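Local coordinates for hemoglobin subunit beta (Isurus oxyrinchus, PDB 3MKB), which probably carries oxygen in the blood of the shortfin mako shark as the haem-bearing beta subunit of tetrameric haemoglobin, at residues N39-K44 / L86-G91. Sequence-based numbering, arbitrary orientation.
Sequences NAYFAK and LHIDPG. With HEM (protoporphyrin IX containing Fe), chain F.
Tyr-41 reaches over from 39-44 and lays its ring along the backbone of 86-91, ending at Asp-89, whose N-H gives a nearly straight hydrogen bond (165°) to the phenol OH, with N and OH 2.9 Å apart. On the way, the carbonyl O of His-87 meets the ring edge at CE1, 3.1 Å off and near the ring plane. Ile-88 CD1 touches both the tyrosine ring and the porphyrin edge: with CG1 anti to the carbonyl carbon (chi1 -47°), the branch carries CD1 to 3.3 Å from Tyr-41 CD1. The same methyl lies 3.5 Å from HEM CHD. Tyr-41 itself touches the haem, CD2 resting 3.6 Å from vinyl carbon CAC. A leucine here would probably leave the Asp-89 N-H without its mate and Ile-88 less firmly backed against the haem. Asp-89, its CG anti to the backbone N, turns its carboxylate elsewhere: OD2 closes an Asx turn with Gly-91 N, while OD1 is hydrogen-bonded to Tyr-42 and Asn-97 of the neighbouring alpha subunit, so the contact links haem pocket to subunit interface. It joins the loop between helices 20-34 and 50-65 to the loop between helices 76-85 and 93-108, the FG corner of the globin fold, at the haem's margin.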
ATOM      1  N   ASN B  39     -12.400  -1.653 -14.752  1.00 43.13           N
ATOM      2  CA  ASN B  39     -13.545  -1.812 -15.660  1.00 44.84           C
ATOM      3  C   ASN B  39     -14.152  -3.227 -15.649  1.00 44.77           C
ATOM      4  O   ASN B  39     -15.220  -3.442 -16.220  1.00 45.47           O
ATOM      5  CB  ASN B  39     -13.234  -1.303 -17.096  1.00 46.11           C
ATOM      6  CG  ASN B  39     -14.517  -0.795 -17.864  1.00 49.00           C
ATOM      7  OD1 ASN B  39     -14.425   0.056 -18.749  1.00 52.93           O
ATOM      8  ND2 ASN B  39     -15.682  -1.328 -17.527  1.00 52.07           N
ATOM      9  N   ALA B  40     -13.511  -4.166 -14.954  1.00 44.05           N
ATOM     10  CA  ALA B  40     -13.903  -5.580 -14.976  1.00 44.28           C
ATOM     11  C   ALA B  40     -15.278  -5.788 -14.425  1.00 44.68           C
ATOM     12  O   ALA B  40     -15.941  -6.733 -14.785  1.00 45.98           O
ATOM     13  CB  ALA B  40     -12.911  -6.437 -14.196  1.00 44.48           C
ATOM     14  N   TYR B  41     -15.706  -4.909 -13.543  1.00 45.68           N
ATOM     15  CA  TYR B  41     -17.001  -5.061 -12.882  1.00 46.11           C
ATOM     16  C   TYR B  41     -18.125  -4.563 -13.770  1.00 47.70           C
ATOM     17  O   TYR B  41     -19.299  -4.849 -13.518  1.00 47.40           O
ATOM     18  CB  TYR B  41     -17.010  -4.304 -11.570  1.00 44.74           C
ATOM     19  CG  TYR B  41     -15.884  -4.725 -10.666  1.00 44.55           C
ATOM     20  CD1 TYR B  41     -15.989  -5.893  -9.900  1.00 43.63           C
ATOM     21  CD2 TYR B  41     -14.713  -3.983 -10.585  1.00 42.21           C
ATOM     22  CE1 TYR B  41     -14.963  -6.302  -9.063  1.00 43.28           C
ATOM     23  CE2 TYR B  41     -13.647  -4.410  -9.733  1.00 43.42           C
ATOM     24  CZ  TYR B  41     -13.817  -5.560  -8.968  1.00 41.43           C
ATOM     25  OH  TYR B  41     -12.842  -6.033  -8.140  1.00 41.22           O
ATOM     26  N   PHE B  42     -17.757  -3.827 -14.813  1.00 49.22           N
ATOM     27  CA  PHE B  42     -18.777  -3.204 -15.634  1.00 52.16           C
ATOM     28  C   PHE B  42     -18.979  -3.872 -16.999  1.00 54.52           C
ATOM     29  O   PHE B  42     -19.870  -3.469 -17.754  1.00 55.93           O
ATOM     30  CB  PHE B  42     -18.566  -1.685 -15.657  1.00 51.38           C
ATOM     31  CG  PHE B  42     -18.439  -1.087 -14.261  1.00 50.91           C
ATOM     32  CD1 PHE B  42     -19.568  -0.778 -13.509  1.00 48.36           C
ATOM     33  CD2 PHE B  42     -17.173  -0.889 -13.674  1.00 52.17           C
ATOM     34  CE1 PHE B  42     -19.460  -0.234 -12.205  1.00 48.35           C
ATOM     35  CE2 PHE B  42     -17.051  -0.367 -12.354  1.00 48.77           C
ATOM     36  CZ  PHE B  42     -18.217  -0.034 -11.634  1.00 49.36           C
ATOM     37  N   ALA B  43     -18.189  -4.919 -17.291  1.00 56.81           N
ATOM     38  CA  ALA B  43     -18.492  -5.849 -18.417  1.00 59.14           C
ATOM     39  C   ALA B  43     -19.801  -6.611 -18.154  1.00 60.40           C
ATOM     40  O   ALA B  43     -20.593  -6.870 -19.064  1.00 60.67           O
ATOM     41  CB  ALA B  43     -17.327  -6.836 -18.646  1.00 58.82           C
ATOM     42  N   LYS B  44     -20.012  -6.896 -16.872  1.00 61.97           N
ATOM     43  CA  LYS B  44     -20.994  -7.830 -16.341  1.00 63.23           C
ATOM     44  C   LYS B  44     -22.425  -7.323 -16.485  1.00 63.69           C
ATOM     45  O   LYS B  44     -23.122  -7.682 -17.446  1.00 64.69           O
ATOM     46  CB  LYS B  44     -20.634  -8.120 -14.865  1.00 63.43           C
ATOM     47  CG  LYS B  44     -19.102  -7.949 -14.596  1.00 64.69           C
ATOM     48  CD  LYS B  44     -18.495  -8.939 -13.586  1.00 66.88           C
ATOM     49  CE  LYS B  44     -18.313  -8.304 -12.198  1.00 66.38           C
ATOM     50  NZ  LYS B  44     -17.226  -8.962 -11.401  1.00 66.65           N
ATOM     51  N   LEU B  86     -21.690  -8.355  -5.270  1.00 40.61           N
ATOM     52  CA  LEU B  86     -21.013  -7.749  -6.417  1.00 39.93           C
ATOM     53  C   LEU B  86     -19.527  -8.143  -6.535  1.00 38.71           C
ATOM     54  O   LEU B  86     -18.930  -8.038  -7.608  1.00 37.75           O
ATOM     55  CB  LEU B  86     -21.101  -6.236  -6.329  1.00 39.33           C
ATOM     56  CG  LEU B  86     -22.487  -5.568  -6.379  1.00 40.75           C
ATOM     57  CD1 LEU B  86     -22.437  -4.132  -5.815  1.00 34.26           C
ATOM     58  CD2 LEU B  86     -23.088  -5.646  -7.812  1.00 40.50           C
ATOM     59  N   HIS B  87     -18.938  -8.577  -5.424  1.00 38.55           N
ATOM     60  CA  HIS B  87     -17.555  -9.106  -5.458  1.00 39.33           C
ATOM     61  C   HIS B  87     -16.554  -8.069  -5.951  1.00 38.20           C
ATOM     62  O   HIS B  87     -15.711  -8.346  -6.798  1.00 37.84           O
ATOM     63  CB  HIS B  87     -17.514 -10.489  -6.181  1.00 40.23           C
ATOM     64  CG  HIS B  87     -18.484 -11.456  -5.576  1.00 41.60           C
ATOM     65  ND1 HIS B  87     -19.715 -11.717  -6.132  1.00 46.88           N
ATOM     66  CD2 HIS B  87     -18.465 -12.105  -4.390  1.00 43.71           C
ATOM     67  CE1 HIS B  87     -20.389 -12.542  -5.349  1.00 46.48           C
ATOM     68  NE2 HIS B  87     -19.659 -12.778  -4.273  1.00 48.34           N
ATOM     69  N   ILE B  88     -16.690  -6.854  -5.380  1.00 37.27           N
ATOM     70  CA  ILE B  88     -15.744  -5.784  -5.619  1.00 35.10           C
ATOM     71  C   ILE B  88     -14.558  -5.895  -4.679  1.00 34.21           C
ATOM     72  O   ILE B  88     -14.710  -5.977  -3.463  1.00 33.32           O
ATOM     73  CB  ILE B  88     -16.367  -4.370  -5.396  1.00 34.78           C
ATOM     74  CG1 ILE B  88     -17.760  -4.231  -6.095  1.00 34.01           C
ATOM     75  CG2 ILE B  88     -15.334  -3.291  -5.733  1.00 31.77           C
ATOM     76  CD1 ILE B  88     -17.802  -4.523  -7.563  1.00 34.47           C
ATOM     77  N   ASP B  89     -13.375  -5.832  -5.251  1.00 33.13           N
ATOM     78  CA  ASP B  89     -12.141  -5.851  -4.436  1.00 33.16           C
ATOM     79  C   ASP B  89     -12.079  -4.550  -3.642  1.00 31.92           C
ATOM     80  O   ASP B  89     -12.086  -3.534  -4.248  1.00 32.86           O
ATOM     81  CB  ASP B  89     -10.947  -5.918  -5.392  1.00 32.39           C
ATOM     82  CG  ASP B  89      -9.611  -5.985  -4.667  1.00 33.65           C
ATOM     83  OD1 ASP B  89      -8.575  -6.180  -5.342  1.00 31.06           O
ATOM     84  OD2 ASP B  89      -9.605  -5.857  -3.437  1.00 32.78           O
ATOM     85  N   PRO B  90     -12.046  -4.594  -2.298  1.00 32.25           N
ATOM     86  CA  PRO B  90     -12.103  -3.323  -1.539  1.00 33.89           C
ATOM     87  C   PRO B  90     -10.826  -2.481  -1.691  1.00 34.33           C
ATOM     88  O   PRO B  90     -10.866  -1.264  -1.528  1.00 36.06           O
ATOM     89  CB  PRO B  90     -12.392  -3.763  -0.085  1.00 33.43           C
ATOM     90  CG  PRO B  90     -11.814  -5.208   0.017  1.00 33.72           C
ATOM     91  CD  PRO B  90     -12.051  -5.781  -1.413  1.00 31.68           C
ATOM     92  N   GLY B  91      -9.747  -3.125  -2.143  1.00 35.62           N
ATOM     93  CA  GLY B  91      -8.471  -2.471  -2.394  1.00 34.89           C
ATOM     94  C   GLY B  91      -8.527  -1.556  -3.574  1.00 35.37           C
ATOM     95  O   GLY B  91      -7.606  -0.758  -3.779  1.00 37.96           O
TER
HETATM   96  CHA HEM F 137     -23.378  -0.382  -6.833  1.00 35.46           C
HETATM   97  CHB HEM F 137     -21.871   3.161  -3.927  1.00 36.27           C
HETATM   98  CHC HEM F 137     -17.384   2.071  -5.183  1.00 36.27           C
HETATM   99  CHD HEM F 137     -18.888  -1.335  -8.343  1.00 36.71           C
HETATM  100  C1A HEM F 137     -23.310   0.595  -5.889  1.00 38.47           C
HETATM  101  C2A HEM F 137     -24.433   1.044  -5.135  1.00 37.72           C
HETATM  102  C3A HEM F 137     -24.022   2.027  -4.356  1.00 37.03           C
HETATM  103  C4A HEM F 137     -22.635   2.219  -4.584  1.00 37.66           C
HETATM  104  CMA HEM F 137     -24.903   2.817  -3.364  1.00 36.48           C
HETATM  105  CAA HEM F 137     -25.881   0.513  -5.239  1.00 39.03           C
HETATM  106  CBA HEM F 137     -26.054  -0.741  -4.391  1.00 43.88           C
HETATM  107  CGA HEM F 137     -27.523  -1.131  -4.420  1.00 48.10           C
HETATM  108  O1A HEM F 137     -28.338  -0.516  -3.686  1.00 51.13           O
HETATM  109  O2A HEM F 137     -27.880  -2.050  -5.178  1.00 46.63           O
HETATM  110  C1B HEM F 137     -20.522   3.218  -3.992  1.00 36.26           C
HETATM  111  C2B HEM F 137     -19.650   4.144  -3.274  1.00 34.68           C
HETATM  112  C3B HEM F 137     -18.399   3.822  -3.651  1.00 36.05           C
HETATM  113  C4B HEM F 137     -18.448   2.699  -4.597  1.00 35.12           C
HETATM  114  CMB HEM F 137     -20.042   5.287  -2.281  1.00 32.30           C
HETATM  115  CAB HEM F 137     -17.107   4.498  -3.166  1.00 33.24           C
HETATM  116  CBB HEM F 137     -16.174   3.670  -2.677  1.00 35.44           C
HETATM  117  C1C HEM F 137     -17.406   1.081  -6.168  1.00 38.44           C
HETATM  118  C2C HEM F 137     -16.274   0.585  -6.920  1.00 36.51           C
HETATM  119  C3C HEM F 137     -16.700  -0.316  -7.792  1.00 39.16           C
HETATM  120  C4C HEM F 137     -18.110  -0.469  -7.620  1.00 39.50           C
HETATM  121  CMC HEM F 137     -14.813   1.023  -6.816  1.00 38.80           C
HETATM  122  CAC HEM F 137     -15.840  -1.125  -8.792  1.00 41.16           C
HETATM  123  CBC HEM F 137     -14.842  -0.549  -9.503  1.00 44.55           C
HETATM  124  C1D HEM F 137     -20.245  -1.357  -8.290  1.00 35.09           C
HETATM  125  C2D HEM F 137     -21.137  -2.131  -9.132  1.00 35.58           C
HETATM  126  C3D HEM F 137     -22.531  -1.801  -8.635  1.00 37.05           C
HETATM  127  C4D HEM F 137     -22.349  -0.873  -7.556  1.00 33.55           C
HETATM  128  CMD HEM F 137     -20.765  -3.075 -10.293  1.00 33.58           C
HETATM  129  CAD HEM F 137     -23.904  -2.308  -9.141  1.00 38.09           C
HETATM  130  CBD HEM F 137     -24.357  -1.521 -10.349  1.00 43.69           C
HETATM  131  CGD HEM F 137     -25.573  -2.287 -10.893  1.00 51.51           C
HETATM  132  O1D HEM F 137     -26.697  -1.723 -10.840  1.00 55.61           O
HETATM  133  O2D HEM F 137     -25.473  -3.468 -11.383  1.00 54.02           O
HETATM  134  NA  HEM F 137     -22.195   1.335  -5.543  1.00 38.00           N
HETATM  135  NB  HEM F 137     -19.768   2.368  -4.755  1.00 35.75           N
HETATM  136  NC  HEM F 137     -18.531   0.407  -6.622  1.00 38.74           N
HETATM  137  ND  HEM F 137     -20.999  -0.654  -7.374  1.00 39.29           N
HETATM  138 FE   HEM F 137     -20.307   0.765  -6.010  1.00 40.18          FE
HETATM  139  O   HOH W   1     -19.969   2.293  -7.560  1.00 54.51           O